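Local coordinates for imelysin-like protein (Psychrobacter arcticus, PDB 3PF0), which is of unknown function but belongs to the imelysin-like M75 peptidase family and is regarded as a putative metalloendopeptidase, at residues D93-Q96 and A97-Q101; S125-Y128 and I129-P133; N160-A163 and V164-G167. One frame throughout, in Å; residues are numbered along the deposited sequence. Where two conformers were deposited one is given.

Contact 1 of 3, residues D93-Q96 and A97-Q101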
loop_
_atom_site.group_PDB
_atom_site.type_symbol
_atom_site.label_atom_id
_atom_site.label_comp_id
_atom_site.label_asym_id
_atom_site.label_seq_id
_atom_site.Cartn_x
_atom_site.Cartn_y
_atom_site.Cartn_z
ATOM N N ASP A 93 -16.899 4.975 22.171
ATOM C CA ASP A 93 -15.890 3.912 22.157
ATOM C C ASP A 93 -16.020 2.957 20.950
ATOM O O ASP A 93 -14.997 2.516 20.420
ATOM C CB ASP A 93 -15.988 3.085 23.454
ATOM C CG ASP A 93 -15.647 3.832 24.726
ATOM O OD1 ASP A 93 -14.833 4.783 24.658
ATOM O OD2 ASP A 93 -16.138 3.422 25.803
ATOM N N GLU A 94 -17.269 2.610 20.562
ATOM C CA GLU A 94 -17.563 1.686 19.449
ATOM C C GLU A 94 -17.150 2.290 18.116
ATOM O O GLU A 94 -16.501 1.607 17.330
ATOM C CB GLU A 94 -19.049 1.270 19.422
ATOM C CG GLU A 94 -19.472 0.415 20.612
ATOM C CD GLU A 94 -19.700 1.135 21.934
ATOM O OE1 GLU A 94 -19.698 2.388 21.956
ATOM O OE2 GLU A 94 -19.876 0.437 22.957
ATOM N N LEU A 95 -17.448 3.582 17.886
ATOM C CA LEU A 95 -17.038 4.246 16.641
ATOM C C LEU A 95 -15.511 4.415 16.586
ATOM O O LEU A 95 -14.934 4.244 15.513
ATOM C CB LEU A 95 -17.738 5.602 16.427
ATOM C CG LEU A 95 -17.365 6.350 15.121
ATOM C CD1 LEU A 95 -17.769 5.571 13.853
ATOM C CD2 LEU A 95 -17.940 7.732 15.105
ATOM N N GLN A 96 -14.862 4.714 17.737
ATOM C CA GLN A 96 -13.404 4.869 17.781
ATOM C C GLN A 96 -12.708 3.540 17.433
ATOM O O GLN A 96 -11.741 3.550 16.676
ATOM C CB GLN A 96 -12.913 5.415 19.133
ATOM C CG GLN A 96 -11.533 6.107 19.050
ATOM C CD GLN A 96 -11.406 7.119 17.917
ATOM O OE1 GLN A 96 -12.202 8.070 17.787
ATOM N NE2 GLN A 96 -10.406 6.919 17.056
ATOM N N ALA A 97 -13.237 2.415 17.937
ATOM C CA ALA A 97 -12.730 1.075 17.656
ATOM C C ALA A 97 -12.817 0.785 16.142
ATOM O O ALA A 97 -11.874 0.236 15.572
ATOM C CB ALA A 97 -13.516 0.037 18.453
ATOM N N LEU A 98 -13.914 1.211 15.487
ATOM C CA LEU A 98 -14.073 1.037 14.029
ATOM C C LEU A 98 -13.047 1.883 13.254
ATOM O O LEU A 98 -12.470 1.415 12.270
ATOM C CB LEU A 98 -15.501 1.365 13.557
ATOM C CG LEU A 98 -16.621 0.396 13.975
ATOM C CD1 LEU A 98 -17.932 0.781 13.339
ATOM C CD2 LEU A 98 -16.296 -1.042 13.611
ATOM N N ARG A 99 -12.797 3.102 13.729
ATOM C CA ARG A 99 -11.831 4.035 13.133
ATOM C C ARG A 99 -10.394 3.523 13.302
ATOM O O ARG A 99 -9.610 3.594 12.359
ATOM C CB ARG A 99 -11.975 5.427 13.753
ATOM C CG ARG A 99 -13.221 6.155 13.275
ATOM C CD ARG A 99 -13.360 7.467 14.006
ATOM N NE ARG A 99 -14.509 8.237 13.532
ATOM C CZ ARG A 99 -14.807 9.459 13.958
ATOM N NH1 ARG A 99 -14.044 10.060 14.858
ATOM N NH2 ARG A 99 -15.865 10.096 13.472
ATOM N N ASP A 100 -10.069 2.983 14.490
ATOM C CA ASP A 100 -8.753 2.425 14.789
ATOM C C ASP A 100 -8.463 1.213 13.916
ATOM O O ASP A 100 -7.363 1.112 13.385
ATOM C CB ASP A 100 -8.648 2.044 16.277
ATOM C CG ASP A 100 -8.640 3.226 17.227
ATOM O OD1 ASP A 100 -8.539 4.380 16.745
ATOM O OD2 ASP A 100 -8.767 3.001 18.449
ATOM N N GLN A 101 -9.452 0.309 13.757
ATOM C CA GLN A 101 -9.325 -0.894 12.939
ATOM C C GLN A 101 -9.240 -0.518 11.441
ATOM O O GLN A 101 -8.522 -1.185 10.694
ATOM C CB GLN A 101 -10.470 -1.885 13.217
ATOM C CG GLN A 101 -10.333 -3.265 12.548
ATOM C CD GLN A 101 -8.947 -3.883 12.614
ATOM O OE1 GLN A 101 -8.220 -3.776 13.606
ATOM N NE2 GLN A 101 -8.552 -4.559 11.556
#
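Helix 92-112 carries two i to i+4 side-chain pairs on neighbouring sides, Leu-95 with Arg-99 and Gln-96 with Asp-100, an example of how alpha-helical spacing brings such residues together. Four successive backbone bonds set the frame, from Ala-97 N to Asp-93 O through to Asp-100 N on Gln-96 O, the last the shortest at 2.8 Å. On the buried side the apolar end of Leu-95 lies over one face of the Arg-99 guanidinium, with Leu-95 CD2 3.5 Å from Arg-99 NH2 and Leu-95 CG 3.8 Å from Arg-99 NE. The arginine chain is extended from CG to NE, and Arg-99 CG passes Leu-95 O at 3.4 Å. Its polar end is engaged beyond this pair: NE donates to Leu-175 O, and the group makes a cation-pi contact with Tyr-176, which ties helix 92-112 to the end of helix 167-176. Leu-98 packs on Leu-175 of the same helix and, separately, on Leu-80 of helix 48-84. On the exposed side a bend at chi2 (49°) brings the Gln-96 amide over toward Asp-100. The amide and guanidinium planes are almost perpendicular. Gln-96 NE2 donates to Asp-100 OD1 at 3.2 Å; the carboxylate oxygen lies in the plane of the amide, while NE2 approaches from above the carboxylate plane.

Contact 2 of 3, residues S125-Y128 and I129-P133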
loop_
_atom_site.group_PDB
_atom_site.type_symbol
_atom_site.label_atom_id
_atom_site.label_comp_id
_atom_site.label_asym_id
_atom_site.label_seq_id
_atom_site.Cartn_x
_atom_site.Cartn_y
_atom_site.Cartn_z
ATOM N N SER A 125 -9.170 -4.196 -9.758
ATOM C CA SER A 125 -9.605 -4.477 -8.390
ATOM C C SER A 125 -8.911 -3.568 -7.371
ATOM O O SER A 125 -9.563 -3.168 -6.408
ATOM C CB SER A 125 -9.406 -5.947 -8.032
ATOM O OG SER A 125 -10.326 -6.314 -7.014
ATOM N N ASN A 126 -7.635 -3.188 -7.609
ATOM C CA ASN A 126 -6.861 -2.285 -6.728
ATOM C C ASN A 126 -7.542 -0.906 -6.564
ATOM O O ASN A 126 -7.441 -0.312 -5.490
ATOM C CB ASN A 126 -5.426 -2.098 -7.247
ATOM C CG ASN A 126 -5.326 -1.585 -8.667
ATOM O OD1 ASN A 126 -6.193 -1.800 -9.511
ATOM N ND2 ASN A 126 -4.246 -0.906 -8.967
ATOM N N LEU A 127 -8.235 -0.406 -7.617
ATOM C CA LEU A 127 -8.945 0.869 -7.521
ATOM C C LEU A 127 -10.261 0.691 -6.736
ATOM O O LEU A 127 -10.693 1.623 -6.063
ATOM C CB LEU A 127 -9.168 1.506 -8.893
ATOM C CG LEU A 127 -7.892 2.063 -9.575
ATOM C CD1 LEU A 127 -8.188 2.552 -10.975
ATOM C CD2 LEU A 127 -7.202 3.167 -8.722
ATOM N N TYR A 128 -10.838 -0.532 -6.744
ATOM C CA TYR A 128 -12.012 -0.872 -5.934
ATOM C C TYR A 128 -11.577 -1.063 -4.493
ATOM O O TYR A 128 -12.396 -0.924 -3.591
ATOM C CB TYR A 128 -12.727 -2.142 -6.459
ATOM C CG TYR A 128 -13.566 -1.904 -7.700
ATOM C CD1 TYR A 128 -14.909 -1.548 -7.601
ATOM C CD2 TYR A 128 -13.019 -2.048 -8.974
ATOM C CE1 TYR A 128 -15.682 -1.309 -8.740
ATOM C CE2 TYR A 128 -13.788 -1.830 -10.123
ATOM C CZ TYR A 128 -15.117 -1.454 -9.998
ATOM O OH TYR A 128 -15.875 -1.227 -11.120
ATOM N N ILE A 129 -10.281 -1.378 -4.277
ATOM C CA ILE A 129 -9.682 -1.574 -2.953
ATOM C C ILE A 129 -9.197 -0.223 -2.378
ATOM O O ILE A 129 -9.445 0.070 -1.202
ATOM C CB ILE A 129 -8.538 -2.634 -3.011
ATOM C CG1 ILE A 129 -9.110 -4.037 -3.287
ATOM C CG2 ILE A 129 -7.703 -2.638 -1.719
ATOM C CD1 ILE A 129 -8.115 -5.035 -3.821
ATOM N N ASN A 130 -8.469 0.567 -3.184
ATOM C CA ASN A 130 -7.951 1.866 -2.759
ATOM C C ASN A 130 -7.911 2.833 -3.940
ATOM O O ASN A 130 -6.926 2.875 -4.686
ATOM C CB ASN A 130 -6.561 1.730 -2.104
ATOM C CG ASN A 130 -6.075 3.004 -1.436
ATOM O OD1 ASN A 130 -6.854 3.780 -0.888
ATOM N ND2 ASN A 130 -4.779 3.254 -1.466
ATOM N N TYR A 131 -9.000 3.603 -4.119
ATOM C CA TYR A 131 -9.089 4.565 -5.215
ATOM C C TYR A 131 -8.235 5.775 -4.850
ATOM O O TYR A 131 -8.676 6.672 -4.132
ATOM C CB TYR A 131 -10.546 4.954 -5.546
ATOM C CG TYR A 131 -10.656 5.539 -6.937
ATOM C CD1 TYR A 131 -10.345 6.876 -7.180
ATOM C CD2 TYR A 131 -10.956 4.731 -8.029
ATOM C CE1 TYR A 131 -10.354 7.397 -8.473
ATOM C CE2 TYR A 131 -10.996 5.248 -9.323
ATOM C CZ TYR A 131 -10.692 6.580 -9.542
ATOM O OH TYR A 131 -10.733 7.077 -10.823
ATOM N N TYR A 132 -6.982 5.757 -5.311
ATOM C CA TYR A 132 -5.983 6.783 -4.997
ATOM C C TYR A 132 -4.943 6.882 -6.128
ATOM O O TYR A 132 -4.508 5.850 -6.614
ATOM C CB TYR A 132 -5.280 6.431 -3.655
ATOM C CG TYR A 132 -4.327 7.491 -3.150
ATOM C CD1 TYR A 132 -4.777 8.535 -2.347
ATOM C CD2 TYR A 132 -2.982 7.474 -3.504
ATOM C CE1 TYR A 132 -3.914 9.533 -1.908
ATOM C CE2 TYR A 132 -2.107 8.463 -3.062
ATOM C CZ TYR A 132 -2.580 9.493 -2.268
ATOM O OH TYR A 132 -1.737 10.485 -1.843
ATOM N N PRO A 133 -4.483 8.076 -6.542
ATOM C CA PRO A 133 -4.910 9.428 -6.114
ATOM C C PRO A 133 -6.385 9.717 -6.438
ATOM O O PRO A 133 -7.007 9.011 -7.228
ATOM C CB PRO A 133 -3.994 10.360 -6.930
ATOM C CG PRO A 133 -2.840 9.505 -7.375
ATOM C CD PRO A 133 -3.449 8.149 -7.590
HETATM O O HOH W 1 -11.410 2.444 -3.351
#
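Ser-125 and Asn-126 offer their carbonyls to Ile-129 and Asn-130 at the C-terminal end of the short helix 125-129, where hydrogen bonding has to be handed from helix to loop. Asn-130, the first residue to leave helical angles, still gives its N-H to Asn-126 O in a short bond of 2.7 Å. Ile-129 N is shared less favourably, with weak bonds to Ser-125 O at 2.9 Å and to Asn-126 O at 3.3 Å; Ser-125 O takes a second weak bond from Tyr-128 N. One residue further the direct pattern fails, for Tyr-131 N faces Leu-127 O at a poor angle. A water satisfies Tyr-131 N, accepting from it at 2.8 Å, and is placed to donate to Leu-127 O at 2.9 Å, though it has other acceptors to serve. The polar side chains look to other partners: Ser-125 OG bonds to Arg-199 NH1, Asn-130 ND2 to Glu-113 OE2 and Tyr-132 OH to His-259 O. Ile-129 meanwhile packs on helix 183-214. With CG anti to the backbone N (chi1 -160°), Tyr-131 brings its ring to Leu-127, and Tyr-131 CB lies 3.4 Å from Leu-127 O. Leu-127 CD2 lies over one face of the tyrosine ring, and Leu-127 CB approaches Tyr-131 CD2 at 3.8 Å.

Contact 3 of 3, residues N160-A163 and V164-G167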
loop_
_atom_site.group_PDB
_atom_site.type_symbol
_atom_site.label_atom_id
_atom_site.label_comp_id
_atom_site.label_asym_id
_atom_site.label_seq_id
_atom_site.Cartn_x
_atom_site.Cartn_y
_atom_site.Cartn_z
ATOM N N ASN A 160 -21.411 -3.512 -8.748
ATOM C CA ASN A 160 -21.934 -2.768 -9.891
ATOM C C ASN A 160 -21.845 -1.252 -9.643
ATOM O O ASN A 160 -22.171 -0.459 -10.537
ATOM C CB ASN A 160 -23.367 -3.202 -10.226
ATOM C CG ASN A 160 -23.777 -2.882 -11.644
ATOM O OD1 ASN A 160 -23.081 -3.211 -12.615
ATOM N ND2 ASN A 160 -24.913 -2.221 -11.792
ATOM N N GLU A 161 -21.372 -0.843 -8.451
ATOM C CA GLU A 161 -21.184 0.579 -8.149
ATOM C C GLU A 161 -19.728 0.946 -8.480
ATOM O O GLU A 161 -18.868 0.058 -8.528
ATOM C CB GLU A 161 -21.537 0.926 -6.682
ATOM C CG GLU A 161 -22.982 0.647 -6.297
ATOM C CD GLU A 161 -24.060 1.401 -7.055
ATOM O OE1 GLU A 161 -23.830 2.576 -7.419
ATOM O OE2 GLU A 161 -25.153 0.823 -7.255
ATOM N N SER A 162 -19.453 2.237 -8.707
ATOM C CA SER A 162 -18.102 2.684 -9.040
ATOM C C SER A 162 -17.107 2.433 -7.895
ATOM O O SER A 162 -17.492 2.349 -6.727
ATOM C CB SER A 162 -18.095 4.155 -9.439
ATOM O OG SER A 162 -18.526 5.015 -8.401
ATOM N N ALA A 163 -15.828 2.258 -8.261
ATOM C CA ALA A 163 -14.709 2.002 -7.359
ATOM C C ALA A 163 -14.491 3.166 -6.367
ATOM O O ALA A 163 -14.036 2.961 -5.244
ATOM C CB ALA A 163 -13.456 1.775 -8.186
ATOM N N VAL A 164 -14.871 4.366 -6.793
ATOM C CA VAL A 164 -14.764 5.648 -6.107
ATOM C C VAL A 164 -15.647 5.705 -4.813
ATOM O O VAL A 164 -15.332 6.471 -3.902
ATOM C CB VAL A 164 -15.136 6.719 -7.182
ATOM C CG1 VAL A 164 -16.171 7.743 -6.725
ATOM C CG2 VAL A 164 -13.897 7.389 -7.752
ATOM N N VAL A 165 -16.713 4.883 -4.722
ATOM C CA VAL A 165 -17.637 4.926 -3.585
ATOM C C VAL A 165 -17.436 3.731 -2.630
ATOM O O VAL A 165 -18.309 3.448 -1.804
ATOM C CB VAL A 165 -19.116 5.051 -4.058
ATOM C CG1 VAL A 165 -19.324 6.327 -4.856
ATOM C CG2 VAL A 165 -19.576 3.840 -4.866
ATOM N N GLN A 166 -16.280 3.061 -2.709
ATOM C CA GLN A 166 -16.001 1.904 -1.868
ATOM C C GLN A 166 -14.493 1.765 -1.556
ATOM O O GLN A 166 -13.707 2.677 -1.831
ATOM C CB GLN A 166 -16.552 0.627 -2.538
ATOM C CG GLN A 166 -16.001 0.378 -3.933
ATOM C CD GLN A 166 -16.757 -0.696 -4.663
ATOM O OE1 GLN A 166 -16.705 -1.881 -4.313
ATOM N NE2 GLN A 166 -17.420 -0.309 -5.738
ATOM N N GLY A 167 -14.121 0.621 -0.985
ATOM C CA GLY A 167 -12.749 0.312 -0.598
ATOM C C GLY A 167 -12.292 1.092 0.620
ATOM O O GLY A 167 -13.114 1.677 1.342
#
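From Ser-162 to Gln-166 the backbone makes two overlapping type I turns, closed by weak i to i+3 bonds from Val-165 N to Ser-162 O (3.3 Å) and from Gln-166 N to Ala-163 O (3.4 Å). These bonds are long, and a shorter side-chain bond joins them. Gln-166 turns back over the residues before it: its CG sits between the backbone N and carbonyl carbon (chi1 57°), and the extended chain beyond delivers the amide to the start of the turn. Gln-166 NE2 donates to Ser-162 O at 2.8 Å in an almost straight bond of 171°. The oxygen lies in the plane of the glutamine amide, whereas the nitrogen stands well above the carbonyl plane of Ser-162. This one carbonyl therefore receives both a backbone and a side-chain donor. The same NE2 also bonds to Leu-158 O, so the amide joins the turn to the chain preceding it. Along the way Gln-166 CG passes Ala-163 O at 3.5 Å.

The valines pack round Ser-162 as well. Val-165 CG2 presses close to Ser-162 O, at 3.2 Å, and meets Glu-161 CB at 4.0 Å; both Glu-161 and Val-165 also rest on Leu-146 of helix 138-149. Val-164 directs CG1 alongside Ser-162 OG, with its first torsion well off a staggered value (131°), while it also packs on Leu-138 and Tyr-131. Val-165 O, at the far end, accepts from Tyr-188 OH. The arrangement is that of a short 3-10 turn in the loop joining helices 138-149 and 167-176, with a glutamine side chain hydrogen-bonded to the first carbonyl of the turn and Gly-167, at positive phi, following it.

The three contacts follow in series along the chain, all within the imelysin region of an all-alpha protein, with no strands. Contact 1, on helix 92-112, stands apart: its centre is about 23 Å from the centre of each of the others, and no atoms touch. Contacts 2 and 3 are neighbours, with centres about 9 Å apart. There the Tyr-128 ring packs on the 160-167 loop, Tyr-128 CD1 lying 3.4 Å from Gln-166 NE2, and Leu-127 O meets Ala-163 CB at 3.5 Å. Thus the loop of contact 3 and the helix end of contact 2 pack together, while contact 1 is joined to them through helix 167-176: contact 3 leads into it, Asn-130 packs on it, and Arg-99 bonds to its Leu-175.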